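Local coordinates for regulatory protein BLAR1 (Bacillus licheniformis, PDB 1NRF) that probably senses beta-lactam antibiotics outside the cell, through acylation of a serine in its C-terminal sensor domain, and relays the signal across the membrane to the cytoplasm, at residues G36-N41 and E160-L165; K167-E172 and I216-T221; I187-E190 and V196-G199. All blocks are in the same frame, centred on the assembly; numbering follows the deposited sequence.

Contact 1 (G36-N41 and E160-L165); sequences GFVLFN and EQVNIL
The only flat group that touches across this contact is the phenyl ring of Phe40, and Val162 meets that residue at its root: Val162 CG1 comes to 3.6 Å from Phe40 CB and reaches the ring itself only obliquely. The rest of the ring leads away from the helix segment and meets the ring of Tyr47, their planes at about 45°. This is helix-on-sheet packing in the fold shared by penicillin-binding proteins and serine beta-lactamases, with helix 158-170 lying against strand 33-41 of the central sheet. Val38 and Phe40, two residues apart on the strand, both point at the helix; within 160-165, Val162 is the residue that meets both, and Pro158, Leu159 and Lys166 of the same helix add to the packing. Its two methyls divide the work. With CG1 of Val162 anti to the backbone N (chi1 165°), that branch goes to Phe40, while CG2, beside the backbone N, crosses Val38 and lies 3.8 Å from Val38 CG1. The same valine also touches Phe227 and Ala229 of strand 225-234, next in the sheet, so its side chain sits over two strands. All three residues are buried, and no hydrogen bond joins the two segments. One residue earlier, Gln161 turns elsewhere and hydrogen-bonds Thr64. Besides the methyl of Val38, Val162 CG2 also rests against that residue's backbone, 3.8 Å from Val38 O.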
ATOM      1  N   GLY A  36       0.750 -12.791   6.545  1.00 34.93           N
ATOM      2  CA  GLY A  36      -0.645 -12.703   6.905  1.00 34.43           C
ATOM      3  C   GLY A  36      -1.535 -12.208   5.796  1.00 34.66           C
ATOM      4  O   GLY A  36      -1.069 -11.732   4.756  1.00 36.61           O
ATOM      5  N   PHE A  37      -2.837 -12.318   6.036  1.00 33.87           N
ATOM      6  CA  PHE A  37      -3.835 -11.897   5.074  1.00 30.24           C
ATOM      7  C   PHE A  37      -5.053 -11.317   5.785  1.00 29.50           C
ATOM      8  O   PHE A  37      -5.659 -11.967   6.641  1.00 29.63           O
ATOM      9  CB  PHE A  37      -4.254 -13.097   4.227  1.00 30.41           C
ATOM     10  CG  PHE A  37      -5.397 -12.822   3.304  1.00 31.39           C
ATOM     11  CD1 PHE A  37      -5.202 -12.112   2.124  1.00 33.48           C
ATOM     12  CD2 PHE A  37      -6.673 -13.292   3.604  1.00 32.11           C
ATOM     13  CE1 PHE A  37      -6.266 -11.878   1.246  1.00 32.08           C
ATOM     14  CE2 PHE A  37      -7.741 -13.066   2.741  1.00 31.76           C
ATOM     15  CZ  PHE A  37      -7.538 -12.358   1.557  1.00 33.07           C
ATOM     16  N   VAL A  38      -5.390 -10.080   5.440  1.00 26.52           N
ATOM     17  CA  VAL A  38      -6.556  -9.427   5.998  1.00 23.66           C
ATOM     18  C   VAL A  38      -7.464  -9.005   4.851  1.00 25.59           C
ATOM     19  O   VAL A  38      -7.032  -8.310   3.929  1.00 25.41           O
ATOM     20  CB  VAL A  38      -6.201  -8.157   6.798  1.00 22.89           C
ATOM     21  CG1 VAL A  38      -7.457  -7.571   7.409  1.00 19.13           C
ATOM     22  CG2 VAL A  38      -5.191  -8.475   7.887  1.00 23.68           C
ATOM     23  N   LEU A  39      -8.714  -9.453   4.895  1.00 26.12           N
ATOM     24  CA  LEU A  39      -9.701  -9.068   3.893  1.00 28.10           C
ATOM     25  C   LEU A  39     -10.900  -8.467   4.630  1.00 29.72           C
ATOM     26  O   LEU A  39     -11.288  -8.960   5.692  1.00 32.03           O
ATOM     27  CB  LEU A  39     -10.147 -10.278   3.093  1.00 28.51           C
ATOM     28  CG  LEU A  39     -11.336 -10.036   2.163  1.00 30.11           C
ATOM     29  CD1 LEU A  39     -10.863  -9.350   0.884  1.00 28.31           C
ATOM     30  CD2 LEU A  39     -11.995 -11.368   1.843  1.00 26.29           C
ATOM     31  N   PHE A  40     -11.479  -7.400   4.085  1.00 30.52           N
ATOM     32  CA  PHE A  40     -12.636  -6.770   4.715  1.00 29.96           C
ATOM     33  C   PHE A  40     -13.824  -6.598   3.777  1.00 31.30           C
ATOM     34  O   PHE A  40     -13.733  -5.902   2.760  1.00 31.01           O
ATOM     35  CB  PHE A  40     -12.258  -5.408   5.308  1.00 29.96           C
ATOM     36  CG  PHE A  40     -13.403  -4.707   6.005  1.00 30.03           C
ATOM     37  CD1 PHE A  40     -14.016  -3.590   5.426  1.00 28.84           C
ATOM     38  CD2 PHE A  40     -13.882  -5.177   7.228  1.00 27.20           C
ATOM     39  CE1 PHE A  40     -15.090  -2.954   6.058  1.00 29.02           C
ATOM     40  CE2 PHE A  40     -14.952  -4.551   7.865  1.00 27.87           C
ATOM     41  CZ  PHE A  40     -15.561  -3.433   7.276  1.00 26.57           C
ATOM     42  N   ASN A  41     -14.939  -7.239   4.136  1.00 31.91           N
ATOM     43  CA  ASN A  41     -16.180  -7.171   3.368  1.00 32.51           C
ATOM     44  C   ASN A  41     -17.022  -6.014   3.921  1.00 32.71           C
ATOM     45  O   ASN A  41     -17.565  -6.103   5.019  1.00 30.14           O
ATOM     46  CB  ASN A  41     -16.951  -8.489   3.503  1.00 30.59           C
ATOM     47  CG  ASN A  41     -18.127  -8.587   2.543  1.00 31.07           C
ATOM     48  OD1 ASN A  41     -18.835  -7.605   2.308  1.00 31.54           O
ATOM     49  ND2 ASN A  41     -18.350  -9.781   1.996  1.00 27.94           N
ATOM     50  N   GLU A 160      -4.215  -2.546  10.092  1.00 25.79           N
ATOM     51  CA  GLU A 160      -4.282  -1.089  10.074  1.00 24.64           C
ATOM     52  C   GLU A 160      -4.325  -0.592   8.627  1.00 24.30           C
ATOM     53  O   GLU A 160      -5.043   0.352   8.304  1.00 26.11           O
ATOM     54  CB  GLU A 160      -3.080  -0.495  10.803  1.00 25.85           C
ATOM     55  CG  GLU A 160      -3.252  -0.395  12.316  1.00 30.43           C
ATOM     56  CD  GLU A 160      -1.967   0.031  13.039  1.00 35.23           C
ATOM     57  OE1 GLU A 160      -2.060   0.443  14.209  1.00 36.50           O
ATOM     58  OE2 GLU A 160      -0.864  -0.053  12.451  1.00 37.54           O
ATOM     59  N   GLN A 161      -3.559  -1.235   7.760  1.00 22.84           N
ATOM     60  CA  GLN A 161      -3.538  -0.867   6.347  1.00 25.91           C
ATOM     61  C   GLN A 161      -4.966  -0.909   5.773  1.00 26.03           C
ATOM     62  O   GLN A 161      -5.420   0.058   5.157  1.00 25.91           O
ATOM     63  CB  GLN A 161      -2.639  -1.833   5.557  1.00 26.98           C
ATOM     64  CG  GLN A 161      -1.144  -1.734   5.836  1.00 27.80           C
ATOM     65  CD  GLN A 161      -0.425  -0.738   4.924  1.00 29.77           C
ATOM     66  OE1 GLN A 161       0.773  -0.872   4.664  1.00 29.13           O
ATOM     67  NE2 GLN A 161      -1.152   0.266   4.448  1.00 24.67           N
ATOM     68  N   VAL A 162      -5.663  -2.029   5.978  1.00 25.20           N
ATOM     69  CA  VAL A 162      -7.035  -2.198   5.488  1.00 23.58           C
ATOM     70  C   VAL A 162      -7.966  -1.114   6.022  1.00 25.66           C
ATOM     71  O   VAL A 162      -8.700  -0.486   5.255  1.00 27.33           O
ATOM     72  CB  VAL A 162      -7.627  -3.606   5.871  1.00 24.29           C
ATOM     73  CG1 VAL A 162      -9.144  -3.610   5.692  1.00 21.29           C
ATOM     74  CG2 VAL A 162      -6.995  -4.713   4.999  1.00 19.04           C
ATOM     75  N   ASN A 163      -7.924  -0.870   7.331  1.00 26.55           N
ATOM     76  CA  ASN A 163      -8.807   0.134   7.914  1.00 27.14           C
ATOM     77  C   ASN A 163      -8.566   1.535   7.374  1.00 29.13           C
ATOM     78  O   ASN A 163      -9.524   2.262   7.105  1.00 29.97           O
ATOM     79  CB  ASN A 163      -8.711   0.137   9.451  1.00 26.97           C
ATOM     80  CG  ASN A 163      -9.227  -1.156  10.076  1.00 27.20           C
ATOM     81  OD1 ASN A 163     -10.111  -1.814   9.532  1.00 31.52           O
ATOM     82  ND2 ASN A 163      -8.684  -1.513  11.226  1.00 29.66           N
ATOM     83  N   ILE A 164      -7.300   1.922   7.202  1.00 29.17           N
ATOM     84  CA  ILE A 164      -7.019   3.265   6.699  1.00 28.60           C
ATOM     85  C   ILE A 164      -7.251   3.345   5.185  1.00 28.54           C
ATOM     86  O   ILE A 164      -7.616   4.398   4.667  1.00 29.16           O
ATOM     87  CB  ILE A 164      -5.573   3.750   7.105  1.00 28.67           C
ATOM     88  CG1 ILE A 164      -5.515   5.280   7.043  1.00 28.05           C
ATOM     89  CG2 ILE A 164      -4.498   3.116   6.214  1.00 25.16           C
ATOM     90  CD1 ILE A 164      -4.213   5.878   7.594  1.00 31.04           C
ATOM     91  N   LEU A 165      -7.061   2.230   4.480  1.00 28.66           N
ATOM     92  CA  LEU A 165      -7.321   2.212   3.042  1.00 27.41           C
ATOM     93  C   LEU A 165      -8.813   2.492   2.809  1.00 27.41           C
ATOM     94  O   LEU A 165      -9.169   3.139   1.824  1.00 29.30           O
ATOM     95  CB  LEU A 165      -6.951   0.861   2.430  1.00 25.58           C
ATOM     96  CG  LEU A 165      -5.582   0.713   1.756  1.00 28.19           C
ATOM     97  CD1 LEU A 165      -5.305  -0.752   1.448  1.00 27.64           C
ATOM     98  CD2 LEU A 165      -5.548   1.533   0.478  1.00 25.54           C
TER

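Contact 2 (K167-E172 and I216-T221); sequences KFYDNE and IGYVET
Tyr169, near the end of helix 158-170, drives the edge of its ring into the face of Tyr218 on strand 211-220. The pair is edge-to-face (T-shaped), with centroids 5.1 Å apart and planes at 63°. Tyr169 CD1 comes nearest, 3.7 Å from Tyr218 CE1, with its neighbour CE1 hardly farther, and it stands over the rim of the ring rather than its centre. Tyr218 can offer that face because its CG sits between the backbone N and the carbonyl carbon (chi1 45°), which swings the ring up to the helix. Its hydroxyl then arrives at the edge of Phe168, in the plane of that ring, with Tyr218 OH 3.8 Å from Phe168 CE1; these two side chains cross at about a right angle. Beyond the ring pair, Tyr169 OH donates to Glu220 OE1 at 2.9 Å. The carboxylate stands nearly perpendicular to the phenol ring, at 89°, and the hydroxyl meets the oxygen on its anti side, slightly out of the carboxylate plane. A water donates to Tyr169 OH at 3.2 Å and, weakly, to Thr221 O. Phe227 makes a second edge-to-face pair with Tyr169, and Lys184 of helix 177-187 lies in cation-pi contact with it. Just past this tyrosine the helix ends in a Schellman motif, with Asn171 at positive phi. The phenol oxygen thus gives to a carboxylate, probably charged, and takes from a water at the less buried end; with the edge-to-face seat, this should hold the ring of Tyr169 in one orientation.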
ATOM      1  N   LYS A 167     -10.756   4.270   4.892  1.00 27.87           N
ATOM      2  CA  LYS A 167     -10.937   5.684   5.224  1.00 29.87           C
ATOM      3  C   LYS A 167     -10.545   6.556   4.026  1.00 30.34           C
ATOM      4  O   LYS A 167     -11.119   7.624   3.798  1.00 29.35           O
ATOM      5  CB  LYS A 167     -10.082   6.074   6.436  1.00 27.54           C
ATOM      6  CG  LYS A 167     -10.675   5.651   7.757  1.00 26.87           C
ATOM      7  CD  LYS A 167     -10.178   6.544   8.858  1.00 26.81           C
ATOM      8  CE  LYS A 167     -10.770   6.135  10.189  1.00 26.37           C
ATOM      9  NZ  LYS A 167     -10.356   4.753  10.551  1.00 25.50           N
ATOM     10  N   PHE A 168      -9.549   6.093   3.271  1.00 31.17           N
ATOM     11  CA  PHE A 168      -9.087   6.808   2.090  1.00 31.79           C
ATOM     12  C   PHE A 168     -10.125   6.694   0.972  1.00 33.04           C
ATOM     13  O   PHE A 168     -10.522   7.691   0.362  1.00 31.84           O
ATOM     14  CB  PHE A 168      -7.755   6.226   1.612  1.00 31.42           C
ATOM     15  CG  PHE A 168      -7.499   6.441   0.150  1.00 33.35           C
ATOM     16  CD1 PHE A 168      -7.736   5.423  -0.764  1.00 32.96           C
ATOM     17  CD2 PHE A 168      -7.059   7.676  -0.317  1.00 32.68           C
ATOM     18  CE1 PHE A 168      -7.541   5.629  -2.121  1.00 32.90           C
ATOM     19  CE2 PHE A 168      -6.864   7.889  -1.669  1.00 32.30           C
ATOM     20  CZ  PHE A 168      -7.105   6.863  -2.574  1.00 32.30           C
ATOM     21  N   TYR A 169     -10.545   5.461   0.717  1.00 33.70           N
ATOM     22  CA  TYR A 169     -11.528   5.155  -0.307  1.00 35.51           C
ATOM     23  C   TYR A 169     -12.820   5.925  -0.065  1.00 37.60           C
ATOM     24  O   TYR A 169     -13.348   6.556  -0.982  1.00 39.90           O
ATOM     25  CB  TYR A 169     -11.815   3.651  -0.294  1.00 38.32           C
ATOM     26  CG  TYR A 169     -12.765   3.192  -1.371  1.00 39.72           C
ATOM     27  CD1 TYR A 169     -12.310   2.948  -2.670  1.00 39.01           C
ATOM     28  CD2 TYR A 169     -14.125   3.031  -1.103  1.00 39.04           C
ATOM     29  CE1 TYR A 169     -13.187   2.556  -3.675  1.00 39.65           C
ATOM     30  CE2 TYR A 169     -15.014   2.641  -2.104  1.00 40.47           C
ATOM     31  CZ  TYR A 169     -14.537   2.405  -3.387  1.00 40.82           C
ATOM     32  OH  TYR A 169     -15.407   2.019  -4.383  1.00 41.55           O
ATOM     33  N   ASP A 170     -13.325   5.859   1.169  1.00 38.49           N
ATOM     34  CA  ASP A 170     -14.562   6.547   1.562  1.00 39.42           C
ATOM     35  C   ASP A 170     -14.349   8.042   1.769  1.00 39.85           C
ATOM     36  O   ASP A 170     -15.304   8.818   1.789  1.00 39.73           O
ATOM     37  CB  ASP A 170     -15.118   5.981   2.874  1.00 39.52           C
ATOM     38  CG  ASP A 170     -15.578   4.546   2.750  1.00 39.74           C
ATOM     39  OD1 ASP A 170     -15.683   4.045   1.611  1.00 39.18           O
ATOM     40  OD2 ASP A 170     -15.849   3.928   3.803  1.00 41.72           O
ATOM     41  N   ASN A 171     -13.090   8.425   1.947  1.00 39.87           N
ATOM     42  CA  ASN A 171     -12.720   9.813   2.170  1.00 40.68           C
ATOM     43  C   ASN A 171     -13.253  10.341   3.506  1.00 40.57           C
ATOM     44  O   ASN A 171     -13.843  11.423   3.573  1.00 41.59           O
ATOM     45  CB  ASN A 171     -13.221  10.696   1.025  1.00 41.24           C
ATOM     46  CG  ASN A 171     -12.576  12.070   1.027  1.00 43.23           C
ATOM     47  OD1 ASN A 171     -13.036  12.992   0.342  1.00 42.41           O
ATOM     48  ND2 ASN A 171     -11.495  12.213   1.795  1.00 42.05           N
ATOM     49  N   GLU A 172     -13.047   9.567   4.566  1.00 39.55           N
ATOM     50  CA  GLU A 172     -13.465   9.972   5.904  1.00 40.83           C
ATOM     51  C   GLU A 172     -12.464  11.012   6.416  1.00 38.27           C
ATOM     52  O   GLU A 172     -12.683  11.652   7.433  1.00 37.95           O
ATOM     53  CB  GLU A 172     -13.492   8.760   6.840  1.00 43.03           C
ATOM     54  CG  GLU A 172     -14.465   7.673   6.389  1.00 51.25           C
ATOM     55  CD  GLU A 172     -14.319   6.372   7.172  1.00 54.60           C
ATOM     56  OE1 GLU A 172     -14.426   6.414   8.421  1.00 56.54           O
ATOM     57  OE2 GLU A 172     -14.100   5.309   6.537  1.00 55.46           O
ATOM     58  N   ILE A 216      -1.264  -4.322  -0.710  1.00 22.92           N
ATOM     59  CA  ILE A 216      -2.509  -3.837  -0.151  1.00 24.57           C
ATOM     60  C   ILE A 216      -3.339  -3.242  -1.270  1.00 25.38           C
ATOM     61  O   ILE A 216      -2.823  -2.959  -2.343  1.00 25.69           O
ATOM     62  CB  ILE A 216      -2.250  -2.742   0.925  1.00 25.03           C
ATOM     63  CG1 ILE A 216      -1.751  -1.445   0.266  1.00 23.29           C
ATOM     64  CG2 ILE A 216      -1.220  -3.244   1.922  1.00 22.77           C
ATOM     65  CD1 ILE A 216      -1.509  -0.309   1.252  1.00 20.33           C
ATOM     66  N   GLY A 217      -4.626  -3.053  -1.012  1.00 25.97           N
ATOM     67  CA  GLY A 217      -5.496  -2.487  -2.018  1.00 27.29           C
ATOM     68  C   GLY A 217      -6.931  -2.919  -1.808  1.00 29.06           C
ATOM     69  O   GLY A 217      -7.320  -3.331  -0.718  1.00 28.56           O
ATOM     70  N   TYR A 218      -7.734  -2.822  -2.856  1.00 29.51           N
ATOM     71  CA  TYR A 218      -9.124  -3.210  -2.741  1.00 30.11           C
ATOM     72  C   TYR A 218      -9.721  -3.655  -4.075  1.00 30.82           C
ATOM     73  O   TYR A 218      -9.140  -3.457  -5.145  1.00 28.28           O
ATOM     74  CB  TYR A 218      -9.928  -2.050  -2.134  1.00 27.95           C
ATOM     75  CG  TYR A 218      -9.586  -0.715  -2.735  1.00 28.45           C
ATOM     76  CD1 TYR A 218     -10.202  -0.277  -3.906  1.00 28.94           C
ATOM     77  CD2 TYR A 218      -8.586   0.086  -2.175  1.00 26.81           C
ATOM     78  CE1 TYR A 218      -9.830   0.924  -4.509  1.00 28.90           C
ATOM     79  CE2 TYR A 218      -8.205   1.282  -2.773  1.00 26.74           C
ATOM     80  CZ  TYR A 218      -8.830   1.696  -3.938  1.00 26.42           C
ATOM     81  OH  TYR A 218      -8.444   2.862  -4.546  1.00 28.25           O
ATOM     82  N   VAL A 219     -10.869  -4.304  -3.988  1.00 32.45           N
ATOM     83  CA  VAL A 219     -11.573  -4.765  -5.172  1.00 33.90           C
ATOM     84  C   VAL A 219     -12.941  -4.102  -5.164  1.00 33.97           C
ATOM     85  O   VAL A 219     -13.674  -4.160  -4.164  1.00 33.06           O
ATOM     86  CB  VAL A 219     -11.757  -6.299  -5.173  1.00 33.49           C
ATOM     87  CG1 VAL A 219     -12.629  -6.715  -6.351  1.00 35.86           C
ATOM     88  CG2 VAL A 219     -10.399  -6.990  -5.255  1.00 36.52           C
ATOM     89  N   GLU A 220     -13.277  -3.453  -6.268  1.00 33.10           N
ATOM     90  CA  GLU A 220     -14.567  -2.802  -6.363  1.00 35.17           C
ATOM     91  C   GLU A 220     -15.500  -3.607  -7.249  1.00 35.52           C
ATOM     92  O   GLU A 220     -15.188  -3.855  -8.416  1.00 36.15           O
ATOM     93  CB  GLU A 220     -14.414  -1.406  -6.951  1.00 36.13           C
ATOM     94  CG  GLU A 220     -13.341  -0.591  -6.284  1.00 38.29           C
ATOM     95  CD  GLU A 220     -13.070   0.689  -7.021  1.00 39.64           C
ATOM     96  OE1 GLU A 220     -13.817   1.668  -6.806  1.00 38.97           O
ATOM     97  OE2 GLU A 220     -12.112   0.706  -7.827  1.00 41.81           O
ATOM     98  N   THR A 221     -16.633  -4.025  -6.690  1.00 34.31           N
ATOM     99  CA  THR A 221     -17.625  -4.758  -7.468  1.00 33.92           C
ATOM    100  C   THR A 221     -18.806  -3.813  -7.710  1.00 35.80           C
ATOM    101  O   THR A 221     -18.760  -2.625  -7.356  1.00 34.82           O
ATOM    102  CB  THR A 221     -18.127  -6.047  -6.753  1.00 34.06           C
ATOM    103  OG1 THR A 221     -18.868  -5.705  -5.570  1.00 30.42           O
ATOM    104  CG2 THR A 221     -16.937  -6.960  -6.397  1.00 31.94           C
TER
HETATM  105  O   HOH W   1     -17.300  -0.430  -5.335  1.00 33.36           O

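Contact 3 (I187-E190 and V196-G199); sequences IRLE and VLSG
Leu197 O is reached by two amides of the facing strand: Leu189 N at 2.7 Å, in the carbonyl plane, and Glu190 N at 3.3 Å, a weak bond. Two residues opposite one make this a classic beta bulge, set in the antiparallel hairpin of strands 188-192 and 195-205 at the border of the sheet. Leu197 uses its other backbone group as well: Leu197 N gives a bond of 2.9 Å to Glu190 O, and that donor lies above the carbonyl plane rather than on a lone pair. On the other side of the bulge, Gly199 N donates to Ile187 O at 3.1 Å, and the same oxygen takes a CA-H...O contact from Ser198. Arg188 and Ser198, between these bonds, form the non-hydrogen-bonded pair. The short strand axes run at 132° to each other, well off antiparallel. Arg188 crosses Val196 with its aliphatic part, Arg188 CG lying 3.6 Å from Val196 CG1, while its guanidinium makes a salt bridge with Asp185 and a long, weak ion pair with Glu220. Ile187, itself buried, sits about 10 Å, side chain to side chain, from Ser63, the probable acylated serine; Lys200, probably of the family's KTG motif, directly follows Gly199. Leu189 folds over the glycine, where no side chain interferes, and brings its CD1 to 3.9 Å from Gly199 N.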
ATOM      1  N   ILE A 187      -3.311   3.922  -8.710  1.00 31.59           N
ATOM      2  CA  ILE A 187      -3.155   2.540  -8.273  1.00 33.20           C
ATOM      3  C   ILE A 187      -4.145   1.532  -8.871  1.00 34.71           C
ATOM      4  O   ILE A 187      -4.091   0.348  -8.549  1.00 34.13           O
ATOM      5  CB  ILE A 187      -3.247   2.453  -6.755  1.00 33.44           C
ATOM      6  CG1 ILE A 187      -4.619   2.947  -6.305  1.00 34.27           C
ATOM      7  CG2 ILE A 187      -2.132   3.282  -6.127  1.00 33.26           C
ATOM      8  CD1 ILE A 187      -4.922   2.680  -4.867  1.00 37.26           C
ATOM      9  N   ARG A 188      -5.054   1.997  -9.724  1.00 36.28           N
ATOM     10  CA  ARG A 188      -6.020   1.104 -10.364  1.00 39.77           C
ATOM     11  C   ARG A 188      -5.201   0.207 -11.289  1.00 39.94           C
ATOM     12  O   ARG A 188      -4.522   0.705 -12.183  1.00 41.04           O
ATOM     13  CB  ARG A 188      -7.027   1.920 -11.177  1.00 40.83           C
ATOM     14  CG  ARG A 188      -8.329   1.206 -11.497  1.00 43.01           C
ATOM     15  CD  ARG A 188      -9.247   2.098 -12.318  1.00 45.47           C
ATOM     16  NE  ARG A 188      -9.347   3.457 -11.774  1.00 50.02           N
ATOM     17  CZ  ARG A 188      -9.983   3.791 -10.653  1.00 51.19           C
ATOM     18  NH1 ARG A 188     -10.007   5.056 -10.254  1.00 52.18           N
ATOM     19  NH2 ARG A 188     -10.605   2.869  -9.931  1.00 53.00           N
ATOM     20  N   LEU A 189      -5.264  -1.104 -11.084  1.00 40.96           N
ATOM     21  CA  LEU A 189      -4.482  -2.044 -11.895  1.00 44.58           C
ATOM     22  C   LEU A 189      -5.165  -2.741 -13.074  1.00 46.83           C
ATOM     23  O   LEU A 189      -4.653  -2.708 -14.192  1.00 45.73           O
ATOM     24  CB  LEU A 189      -3.879  -3.116 -10.994  1.00 43.36           C
ATOM     25  CG  LEU A 189      -2.901  -2.584  -9.955  1.00 45.51           C
ATOM     26  CD1 LEU A 189      -2.563  -3.684  -8.952  1.00 44.27           C
ATOM     27  CD2 LEU A 189      -1.655  -2.064 -10.663  1.00 44.58           C
ATOM     28  N   GLU A 190      -6.298  -3.389 -12.814  1.00 49.58           N
ATOM     29  CA  GLU A 190      -7.035  -4.120 -13.843  1.00 52.61           C
ATOM     30  C   GLU A 190      -8.546  -4.067 -13.639  1.00 54.30           C
ATOM     31  O   GLU A 190      -9.040  -3.552 -12.639  1.00 54.29           O
ATOM     32  CB  GLU A 190      -6.628  -5.595 -13.847  1.00 54.65           C
ATOM     33  CG  GLU A 190      -5.202  -5.882 -14.239  1.00 59.90           C
ATOM     34  CD  GLU A 190      -4.972  -7.355 -14.554  1.00 61.51           C
ATOM     35  OE1 GLU A 190      -5.663  -7.891 -15.449  1.00 63.42           O
ATOM     36  OE2 GLU A 190      -4.102  -7.975 -13.912  1.00 62.16           O
ATOM     37  N   VAL A 196     -13.060  -4.231 -10.415  1.00 33.52           N
ATOM     38  CA  VAL A 196     -11.880  -3.401 -10.632  1.00 30.34           C
ATOM     39  C   VAL A 196     -10.872  -3.622  -9.508  1.00 28.44           C
ATOM     40  O   VAL A 196     -11.200  -3.469  -8.334  1.00 26.17           O
ATOM     41  CB  VAL A 196     -12.227  -1.902 -10.659  1.00 28.57           C
ATOM     42  CG1 VAL A 196     -10.966  -1.100 -10.865  1.00 28.78           C
ATOM     43  CG2 VAL A 196     -13.225  -1.608 -11.766  1.00 28.84           C
ATOM     44  N   LEU A 197      -9.646  -3.971  -9.880  1.00 27.76           N
ATOM     45  CA  LEU A 197      -8.586  -4.204  -8.915  1.00 28.84           C
ATOM     46  C   LEU A 197      -7.661  -2.994  -8.765  1.00 30.59           C
ATOM     47  O   LEU A 197      -7.164  -2.457  -9.754  1.00 31.69           O
ATOM     48  CB  LEU A 197      -7.742  -5.403  -9.335  1.00 28.46           C
ATOM     49  CG  LEU A 197      -6.607  -5.795  -8.382  1.00 28.30           C
ATOM     50  CD1 LEU A 197      -7.216  -6.393  -7.116  1.00 27.28           C
ATOM     51  CD2 LEU A 197      -5.667  -6.807  -9.049  1.00 25.03           C
ATOM     52  N   SER A 198      -7.449  -2.572  -7.522  1.00 29.90           N
ATOM     53  CA  SER A 198      -6.553  -1.467  -7.198  1.00 29.51           C
ATOM     54  C   SER A 198      -5.588  -2.040  -6.153  1.00 29.98           C
ATOM     55  O   SER A 198      -5.993  -2.870  -5.329  1.00 29.26           O
ATOM     56  CB  SER A 198      -7.323  -0.283  -6.589  1.00 30.70           C
ATOM     57  OG  SER A 198      -8.138   0.379  -7.545  1.00 31.47           O
ATOM     58  N   GLY A 199      -4.325  -1.613  -6.193  1.00 27.02           N
ATOM     59  CA  GLY A 199      -3.354  -2.102  -5.235  1.00 24.17           C
ATOM     60  C   GLY A 199      -1.969  -1.503  -5.372  1.00 26.10           C
ATOM     61  O   GLY A 199      -1.685  -0.758  -6.311  1.00 26.05           O
TER

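All three contacts involve the central sheet, but at different depths. Contact 1 is wholly buried and apolar, and contact 2 only partly buried; both use helix 158-170, first against strand 33-41 and then, about two turns on, against strand 211-220. Leu165 bridges them by packing on Ile216 and Gly217. Contact 3 uses no helix-to-sheet packing: it is strand pairing at the sheet border, with backbone bonds doing the work, half its residues buried and the 188-190 side chains exposed. It joins contact 2 through strand 195-205, where Val196 and Ser198 pair with Glu220 and Tyr218. Contacts 1 and 3 do not touch, their centres being about 16 Å apart.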